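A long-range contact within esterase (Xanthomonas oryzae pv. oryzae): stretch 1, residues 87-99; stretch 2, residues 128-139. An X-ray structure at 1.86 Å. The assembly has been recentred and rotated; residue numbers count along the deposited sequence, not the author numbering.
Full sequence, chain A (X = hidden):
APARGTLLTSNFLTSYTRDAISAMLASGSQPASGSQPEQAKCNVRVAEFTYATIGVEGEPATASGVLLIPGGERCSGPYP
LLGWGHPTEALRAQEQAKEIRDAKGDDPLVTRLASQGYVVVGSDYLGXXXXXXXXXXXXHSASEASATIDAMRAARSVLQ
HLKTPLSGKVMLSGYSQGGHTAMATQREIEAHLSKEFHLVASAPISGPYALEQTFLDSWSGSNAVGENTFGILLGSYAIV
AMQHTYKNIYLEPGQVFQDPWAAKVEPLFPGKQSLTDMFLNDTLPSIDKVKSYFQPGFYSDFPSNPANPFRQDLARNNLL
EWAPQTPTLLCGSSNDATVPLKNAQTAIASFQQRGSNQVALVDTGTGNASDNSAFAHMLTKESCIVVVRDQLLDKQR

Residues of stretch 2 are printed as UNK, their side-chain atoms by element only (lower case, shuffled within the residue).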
# COMPACT_ATOMS: atom_id res chain seq x y z
N PRO A 87 0.13 -3.63 -1.56
CA PRO A 87 0.39 -4.18 -0.23
C PRO A 87 1.84 -4.63 -0.01
O PRO A 87 2.66 -4.57 -0.92
CB PRO A 87 -0.60 -5.33 -0.13
CG PRO A 87 -0.65 -5.84 -1.54
CD PRO A 87 -0.75 -4.54 -2.33
N THR A 88 2.13 -5.10 1.20
CA THR A 88 3.48 -5.55 1.54
C THR A 88 4.06 -6.51 0.52
O THR A 88 3.42 -7.51 0.16
CB THR A 88 3.50 -6.23 2.93
OG1 THR A 88 2.88 -5.37 3.89
CG2 THR A 88 4.95 -6.49 3.37
N GLU A 89 5.27 -6.21 0.06
CA GLU A 89 5.96 -7.05 -0.91
C GLU A 89 7.38 -7.32 -0.44
O GLU A 89 8.20 -6.40 -0.34
CB GLU A 89 6.00 -6.35 -2.27
CG GLU A 89 6.73 -7.15 -3.34
CD GLU A 89 6.04 -8.48 -3.62
OE1 GLU A 89 4.96 -8.46 -4.24
OE2 GLU A 89 6.58 -9.53 -3.20
N ALA A 90 7.67 -8.59 -0.15
CA ALA A 90 9.00 -8.99 0.32
C ALA A 90 9.90 -9.51 -0.80
O ALA A 90 11.11 -9.65 -0.60
CB ALA A 90 8.87 -10.04 1.41
N LEU A 91 9.32 -9.80 -1.96
CA LEU A 91 10.12 -10.29 -3.09
C LEU A 91 10.65 -9.06 -3.83
O LEU A 91 9.91 -8.40 -4.55
CB LEU A 91 9.28 -11.15 -4.04
CG LEU A 91 10.07 -11.86 -5.16
CD1 LEU A 91 10.92 -12.97 -4.57
CD2 LEU A 91 9.12 -12.43 -6.20
N ARG A 92 11.93 -8.78 -3.63
CA ARG A 92 12.58 -7.61 -4.23
C ARG A 92 12.31 -7.37 -5.71
O ARG A 92 12.01 -6.24 -6.11
CB ARG A 92 14.09 -7.69 -4.01
CG ARG A 92 14.89 -6.68 -4.84
CD ARG A 92 16.37 -6.71 -4.52
NE ARG A 92 16.68 -5.96 -3.31
CZ ARG A 92 17.13 -6.49 -2.17
NH1 ARG A 92 17.32 -7.81 -2.08
NH2 ARG A 92 17.38 -5.71 -1.13
N ALA A 93 12.39 -8.42 -6.52
CA ALA A 93 12.21 -8.28 -7.97
C ALA A 93 10.78 -8.12 -8.49
O ALA A 93 10.57 -7.78 -9.65
CB ALA A 93 12.87 -9.47 -8.67
N GLN A 94 9.79 -8.36 -7.62
CA GLN A 94 8.39 -8.27 -8.01
C GLN A 94 7.95 -6.96 -8.66
O GLN A 94 8.17 -5.88 -8.12
CB GLN A 94 7.50 -8.54 -6.80
CG GLN A 94 6.04 -8.75 -7.15
CD GLN A 94 5.84 -9.91 -8.11
OE1 GLN A 94 6.35 -11.00 -7.88
NE2 GLN A 94 5.10 -9.67 -9.18
N GLU A 95 7.32 -7.08 -9.83
CA GLU A 95 6.79 -5.94 -10.57
C GLU A 95 5.28 -6.15 -10.74
O GLU A 95 4.85 -7.17 -11.28
CB GLU A 95 7.44 -5.85 -11.95
CG GLU A 95 8.93 -5.57 -11.95
CD GLU A 95 9.55 -5.80 -13.32
OE1 GLU A 95 8.96 -5.35 -14.33
OE2 GLU A 95 10.63 -6.43 -13.39
N GLN A 96 4.48 -5.19 -10.29
CA GLN A 96 3.02 -5.33 -10.41
C GLN A 96 2.54 -5.56 -11.84
O GLN A 96 1.65 -6.37 -12.08
CB GLN A 96 2.32 -4.08 -9.88
CG GLN A 96 2.52 -3.80 -8.41
CD GLN A 96 1.87 -2.49 -8.01
OE1 GLN A 96 0.66 -2.43 -7.78
NE2 GLN A 96 2.67 -1.44 -7.95
N ALA A 97 3.13 -4.83 -12.79
CA ALA A 97 2.74 -4.95 -14.19
C ALA A 97 2.89 -6.37 -14.72
O ALA A 97 1.99 -6.90 -15.36
CB ALA A 97 3.55 -3.98 -15.04
N LYS A 98 4.03 -6.99 -14.44
CA LYS A 98 4.27 -8.34 -14.91
C LYS A 98 3.40 -9.36 -14.18
O LYS A 98 3.03 -10.39 -14.75
CB LYS A 98 5.75 -8.70 -14.78
CG LYS A 98 6.61 -7.98 -15.82
CD LYS A 98 8.05 -8.45 -15.81
CE LYS A 98 8.82 -7.87 -17.00
NZ LYS A 98 8.86 -6.39 -16.99
N GLU A 99 3.06 -9.07 -12.93
CA GLU A 99 2.22 -9.96 -12.15
C GLU A 99 0.81 -9.99 -12.75
O GLU A 99 0.20 -11.06 -12.88
CB GLU A 99 2.16 -9.50 -10.69
CG GLU A 99 1.36 -10.40 -9.76
CD GLU A 99 1.82 -11.85 -9.78
OE1 GLU A 99 3.04 -12.09 -9.84
OE2 GLU A 99 0.95 -12.74 -9.72
N UNK A 128 12.02 -2.02 -4.82
CA UNK A 128 11.28 -3.15 -5.37
C UNK A 128 11.14 -3.01 -6.88
O UNK A 128 11.39 -1.94 -7.43
c UNK A 128 9.89 -3.23 -4.72
c UNK A 128 8.46 -3.25 -2.68
c UNK A 128 9.89 -3.38 -3.20
c UNK A 128 10.50 -4.72 -2.80
N UNK A 129 10.75 -4.09 -7.55
CA UNK A 129 10.61 -4.03 -8.99
C UNK A 129 11.95 -3.70 -9.63
O UNK A 129 12.97 -4.30 -9.29
N UNK A 130 11.96 -2.73 -10.55
CA UNK A 130 13.19 -2.35 -11.23
C UNK A 130 13.96 -1.22 -10.54
O UNK A 130 14.93 -0.70 -11.09
c UNK A 130 11.55 -3.59 -15.88
c UNK A 130 12.34 -3.04 -13.55
n UNK A 130 11.33 -3.05 -17.26
c UNK A 130 12.89 -1.93 -12.67
c UNK A 130 12.09 -2.51 -14.96
N UNK A 131 13.54 -0.84 -9.34
CA UNK A 131 14.19 0.24 -8.61
C UNK A 131 15.65 -0.07 -8.28
O UNK A 131 16.01 -1.22 -8.02
c UNK A 131 13.44 0.53 -7.31
o UNK A 131 14.13 1.49 -6.53
N UNK A 132 16.49 0.96 -8.29
CA UNK A 132 17.90 0.78 -7.97
C UNK A 132 18.21 0.97 -6.49
O UNK A 132 19.37 0.91 -6.08
o UNK A 132 17.67 3.56 -7.67
c UNK A 132 18.52 3.21 -8.50
n UNK A 132 19.26 4.08 -9.18
c UNK A 132 18.78 1.74 -8.80
N UNK A 133 17.18 1.17 -5.67
CA UNK A 133 17.39 1.36 -4.24
C UNK A 133 17.81 0.06 -3.56
O UNK A 133 17.24 -1.00 -3.82
c UNK A 133 16.42 3.09 -2.63
c UNK A 133 16.13 1.94 -3.58
c UNK A 133 16.35 4.07 -0.41
c UNK A 133 16.08 3.02 -1.28
c UNK A 133 17.06 4.25 -3.09
o UNK A 133 17.27 6.25 -0.04
c UNK A 133 16.99 5.21 -0.89
c UNK A 133 17.34 5.31 -2.23
N UNK A 134 18.80 0.15 -2.67
CA UNK A 134 19.34 -1.02 -1.97
C UNK A 134 18.41 -1.74 -1.00
O UNK A 134 18.66 -2.89 -0.64
c UNK A 134 20.63 -0.62 -1.24
N UNK A 135 17.34 -1.08 -0.57
CA UNK A 135 16.38 -1.70 0.34
C UNK A 135 15.02 -1.06 0.11
O UNK A 135 14.92 -0.09 -0.64
c UNK A 135 16.83 -0.02 2.22
c UNK A 135 17.97 2.13 2.32
c UNK A 135 16.79 -1.47 1.81
c UNK A 135 16.86 2.70 2.94
c UNK A 135 15.73 0.58 2.85
c UNK A 135 17.95 0.78 1.97
c UNK A 135 15.74 1.93 3.20
o UNK A 135 16.87 4.03 3.27
N UNK A 136 13.99 -1.61 0.73
CA UNK A 136 12.66 -1.01 0.59
C UNK A 136 12.28 -0.34 1.90
O UNK A 136 12.24 -0.99 2.95
c UNK A 136 10.20 -1.47 0.29
c UNK A 136 8.13 -1.19 1.01
c UNK A 136 11.58 -2.04 0.25
n UNK A 136 8.39 -0.23 0.14
n UNK A 136 9.21 -1.95 1.11
c UNK A 136 9.67 -0.38 -0.33
N UNK A 137 12.00 0.98 1.86
CA UNK A 137 11.61 1.72 3.07
C UNK A 137 10.16 1.36 3.42
O UNK A 137 9.24 2.15 3.21
c UNK A 137 12.30 1.90 0.75
c UNK A 137 11.75 3.18 2.64
c UNK A 137 12.74 3.13 1.50
N UNK A 138 9.98 0.16 3.95
CA UNK A 138 8.66 -0.34 4.33
C UNK A 138 7.98 0.59 5.35
O UNK A 138 8.57 0.95 6.36
o UNK A 138 4.07 -4.61 6.21
c UNK A 138 7.54 -2.47 5.27
c UNK A 138 6.24 -3.80 6.83
c UNK A 138 6.50 -2.59 4.34
c UNK A 138 7.39 -3.08 6.51
c UNK A 138 5.22 -3.91 5.90
c UNK A 138 5.34 -3.31 4.65
c UNK A 138 8.83 -1.75 4.91
N UNK A 139 6.74 0.97 5.05
CA UNK A 139 5.95 1.84 5.93
C UNK A 139 6.55 3.21 6.21
O UNK A 139 6.28 3.82 7.26
c UNK A 139 3.41 0.21 6.58
c UNK A 139 5.65 1.11 7.24
c UNK A 139 4.81 -0.17 7.06
c UNK A 139 4.74 -0.95 8.37
O HOH W 1 15.95 -3.27 -2.59
O HOH W 2 11.22 -5.55 -18.26

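Position 128 carries four side-chain carbons forked at the second, and one prong lies 3.8 Å from E89 O, a greasy end laid along the backbone of stretch 1. This is L128; its CD1 also comes within 4.0 Å of E89 CB, while its CA sits 3.3 Å from R92 O in a CA-H...O contact.

Position 129 has no side-chain atoms, so it is glycine. G129 N gives a weak hydrogen bond to R92 O (2.9 Å), and G129 CA packs 3.2 Å from Q94 O and 3.7 Å from E95 CG. An ideal CB here would fall 3.4 Å from Q94 O, close to stretch 1, and the positive phi by itself favours glycine.

Position 130 shows four carbons in a row ending in nitrogen: an extended lysine. K130 CE lies 3.5 Å from E95 OE1, but K130 NZ stays 4.4 Å from that oxygen, beyond a salt bridge. E95 OE1 instead pairs with K98 NZ at 2.9 Å, and water 2 accepts from both K98 NZ (2.8 Å) and K130 NZ (2.7 Å), linking two like charges.

Position 131, one carbon then one oxygen, is serine; the S131 N to L128 O bond of 3.1 Å closes a type II' turn. Position 132, two carbons with an oxygen and a nitrogen on the second, fits asparagine, N132, beyond reach of stretch 1. Position 133, a six-carbon ring bearing oxygen, is Y133; its backbone O receives a hydrogen bond from water 1 (2.9 Å), which accepts from R92 NE (2.9 Å).

Position 134 has a single carbon, hence alanine. Its CB points away, but A134 O takes a weak hydrogen bond from R92 NH2 at 3.1 Å. Position 135, another six-carbon ring with oxygen, is Y135, its CA-to-CB bond also directed away. The five-membered ring with two nitrogens at 136 is histidine, H136; three carbons closing onto the backbone nitrogen make 137 proline, P137. Neither makes a contact.

Position 138 again has one carbon and then a six-carbon ring bearing oxygen; its CA-to-CB bond points toward stretch 1, and the ring oxygen lies 2.7 Å from T88 OG1. It is Y138, whose OH hydrogen-bonds T88 OG1. Position 139, four carbons forked at the second, is leucine; L139 makes no contact.

The rule is economical: tight turns on both stretches, L91 to Q94 and L128 to S131, meet backbone to backbone at G129, whose positive phi favours glycine. Around them, L128 packs, R92 reaches a carbonyl, a hydroxyl pair ties T88 to Y138, and water bridges the lysines.

Stretch 2 128-139: LGKSNYAYHPYL
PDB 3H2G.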